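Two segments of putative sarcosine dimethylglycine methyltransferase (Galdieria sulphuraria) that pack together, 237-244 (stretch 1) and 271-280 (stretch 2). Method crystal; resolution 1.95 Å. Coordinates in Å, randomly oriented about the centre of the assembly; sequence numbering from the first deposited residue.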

# COMPACT_ATOMS: atom_id res chain seq x y z
N SER A 237 0.22 -3.05 10.60
CA SER A 237 -0.43 -4.34 10.48
C SER A 237 0.39 -5.47 11.11
O SER A 237 -0.17 -6.33 11.79
N LEU A 238 1.70 -5.47 10.86
CA LEU A 238 2.59 -6.48 11.43
C LEU A 238 2.48 -6.50 12.96
O LEU A 238 2.23 -7.57 13.56
N VAL A 239 2.62 -5.31 13.57
CA VAL A 239 2.51 -5.14 15.04
C VAL A 239 1.13 -5.54 15.56
O VAL A 239 1.03 -6.34 16.51
N HIS A 240 0.07 -5.03 14.93
CA HIS A 240 -1.28 -5.32 15.42
C HIS A 240 -1.57 -6.81 15.29
O HIS A 240 -2.14 -7.40 16.20
N HIS A 241 -1.24 -7.37 14.13
CA HIS A 241 -1.62 -8.75 13.82
C HIS A 241 -0.95 -9.73 14.78
O HIS A 241 -1.62 -10.58 15.36
N TYR A 242 0.37 -9.60 14.95
CA TYR A 242 1.07 -10.50 15.84
C TYR A 242 0.73 -10.30 17.32
O TYR A 242 0.64 -11.29 18.05
N SER A 243 0.44 -9.04 17.71
CA SER A 243 -0.09 -8.77 19.06
C SER A 243 -1.46 -9.46 19.29
O SER A 243 -1.69 -10.09 20.35
N LYS A 244 -2.37 -9.35 18.31
CA LYS A 244 -3.67 -10.02 18.43
C LYS A 244 -3.54 -11.56 18.42
O LYS A 244 -4.23 -12.26 19.18
N GLY A 271 8.42 -16.23 19.64
CA GLY A 271 8.49 -15.84 18.23
C GLY A 271 7.56 -14.68 17.89
O GLY A 271 7.95 -13.73 17.18
N LEU A 272 6.34 -14.73 18.40
CA LEU A 272 5.39 -13.62 18.22
C LEU A 272 5.97 -12.32 18.78
O LEU A 272 5.95 -11.29 18.09
N GLU A 273 6.50 -12.38 19.98
CA GLU A 273 7.10 -11.20 20.62
C GLU A 273 8.21 -10.59 19.75
O GLU A 273 8.37 -9.37 19.70
N HIS A 274 8.98 -11.45 19.07
CA HIS A 274 10.08 -10.99 18.20
C HIS A 274 9.54 -10.20 17.01
O HIS A 274 10.13 -9.19 16.62
N TRP A 275 8.45 -10.67 16.40
CA TRP A 275 7.84 -9.94 15.30
C TRP A 275 7.33 -8.60 15.78
O TRP A 275 7.54 -7.60 15.13
N ILE A 276 6.65 -8.59 16.93
CA ILE A 276 6.06 -7.35 17.48
C ILE A 276 7.19 -6.35 17.78
O ILE A 276 7.13 -5.18 17.34
N GLU A 277 8.19 -6.80 18.53
CA GLU A 277 9.33 -5.96 18.90
C GLU A 277 10.03 -5.41 17.66
O GLU A 277 10.30 -4.24 17.62
N GLY A 278 10.30 -6.25 16.65
CA GLY A 278 10.94 -5.82 15.40
C GLY A 278 10.12 -4.79 14.63
O GLY A 278 10.68 -3.85 14.05
N GLY A 279 8.80 -4.95 14.64
CA GLY A 279 7.87 -4.00 14.07
C GLY A 279 7.96 -2.67 14.75
O GLY A 279 8.10 -1.64 14.08
N ARG A 280 7.86 -2.66 16.08
CA ARG A 280 7.93 -1.43 16.85
C ARG A 280 9.28 -0.77 16.79
O ARG A 280 9.35 0.44 17.00

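This is an apolar contact between two nearly antiparallel helices, with no direct hydrogen bond between them and one water bridge. The axes cross at -156° and approach to 8.4 Å.

The backbones come closest at V239 and I276, where V239 CA lies 4.8 Å from I276 CA. The CA-to-CB bonds of L238, Y242 and W275 point toward the opposite helix. Y242 (chi1 m) forms an offset stack with the five-membered ring of W275 (chi1 m). The ring centroids lie 4.5 Å apart, with planes at 23°. Y242 CD1 also meets L272 CD2 at 3.6 Å. L238 (chi1 t) places CD1 3.9 Å from W275 CE3.

G279 has no side chain, so V239 CG2 can sit 3.7 Å from G279 C. A CB there would lie 2.6 Å from V239 CG2, a clash. V239 is t.

I276 (m, t) starts sideways, but its end comes nearer. Its CD1 reaches 3.6 Å from S243 OG, and its CG1 lies 3.8 Å from Y242 CB.

The polar groups lie beside this apolar packing. S243 (m) donates from OG to V239 O at 2.7 Å, within its own helix. Water 1 donates to S243 OG at 2.7 Å and accepts from R280 NH2 at 2.9 Å, so it links the helices. V239 CG1 lies over one face of the R280 guanidinium, 3.7 Å from R280 NH1.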

# COMPACT_ATOMS: atom_id res chain seq x y z
CB SER A 237 -0.76 -4.67 9.00
OG SER A 237 -1.97 -4.00 8.60
CB LEU A 238 4.03 -6.20 11.02
CG LEU A 238 5.01 -7.32 11.42
CD1 LEU A 238 5.10 -8.31 10.31
CD2 LEU A 238 6.38 -6.72 11.69
CB VAL A 239 2.89 -3.71 15.49
CG1 VAL A 239 2.52 -3.46 16.99
CG2 VAL A 239 4.35 -3.49 15.24
CB HIS A 240 -2.33 -4.58 14.63
CG HIS A 240 -2.27 -3.09 14.80
ND1 HIS A 240 -2.59 -2.21 13.79
CD2 HIS A 240 -1.91 -2.34 15.87
CE1 HIS A 240 -2.45 -0.97 14.23
NE2 HIS A 240 -2.03 -1.02 15.48
CB HIS A 241 -1.20 -9.11 12.42
CG HIS A 241 -1.67 -10.47 12.00
ND1 HIS A 241 -3.00 -10.78 11.84
CD2 HIS A 241 -0.97 -11.60 11.75
CE1 HIS A 241 -3.10 -12.04 11.46
NE2 HIS A 241 -1.88 -12.56 11.39
CB TYR A 242 2.55 -10.51 15.53
CG TYR A 242 2.80 -11.21 14.22
CD1 TYR A 242 2.30 -12.51 13.99
CD2 TYR A 242 3.48 -10.58 13.19
CE1 TYR A 242 2.50 -13.16 12.78
CE2 TYR A 242 3.69 -11.24 11.95
CZ TYR A 242 3.21 -12.50 11.76
OH TYR A 242 3.43 -13.13 10.57
CB SER A 243 -0.24 -7.23 19.28
OG SER A 243 1.03 -6.62 19.22
CB LYS A 244 -4.59 -9.60 17.28
CG LYS A 244 -4.92 -8.08 17.25
CD LYS A 244 -5.91 -7.70 18.29
CE LYS A 244 -7.26 -8.26 17.96
NZ LYS A 244 -8.27 -7.89 18.96
CB LEU A 272 4.02 -13.93 18.84
CG LEU A 272 3.26 -15.10 18.14
CD1 LEU A 272 2.04 -15.51 18.96
CD2 LEU A 272 2.87 -14.76 16.70
CB GLU A 273 7.64 -11.57 22.00
CG GLU A 273 6.55 -11.74 23.05
CD GLU A 273 7.01 -12.51 24.29
OE1 GLU A 273 8.20 -12.90 24.37
OE2 GLU A 273 6.18 -12.74 25.19
CB HIS A 274 10.93 -12.15 17.68
CG HIS A 274 11.88 -12.71 18.69
ND1 HIS A 274 12.59 -11.92 19.57
CD2 HIS A 274 12.26 -13.99 18.95
CE1 HIS A 274 13.33 -12.69 20.35
NE2 HIS A 274 13.15 -13.95 19.99
CB TRP A 275 6.67 -10.71 14.67
CG TRP A 275 7.12 -11.80 13.73
CD1 TRP A 275 7.04 -13.13 13.95
CD2 TRP A 275 7.69 -11.63 12.42
NE1 TRP A 275 7.53 -13.82 12.86
CE2 TRP A 275 7.96 -12.93 11.92
CE3 TRP A 275 8.02 -10.51 11.64
CZ2 TRP A 275 8.53 -13.14 10.66
CZ3 TRP A 275 8.60 -10.72 10.37
CH2 TRP A 275 8.83 -12.03 9.89
CB ILE A 276 5.24 -7.66 18.78
CG1 ILE A 276 4.00 -8.53 18.46
CG2 ILE A 276 4.83 -6.35 19.52
CD1 ILE A 276 3.42 -9.27 19.70
CB GLU A 277 10.33 -6.73 19.79
CG GLU A 277 9.82 -6.91 21.22
CD GLU A 277 10.50 -8.07 22.02
OE1 GLU A 277 11.52 -8.66 21.54
OE2 GLU A 277 9.97 -8.39 23.12
CB ARG A 280 7.59 -1.67 18.32
CG ARG A 280 6.19 -2.09 18.50
CD ARG A 280 5.81 -1.89 19.93
NE ARG A 280 4.40 -1.62 19.93
CZ ARG A 280 3.49 -2.41 20.48
NH1 ARG A 280 2.20 -2.08 20.39
NH2 ARG A 280 3.87 -3.50 21.13
O HOH W 1 1.85 -5.49 21.54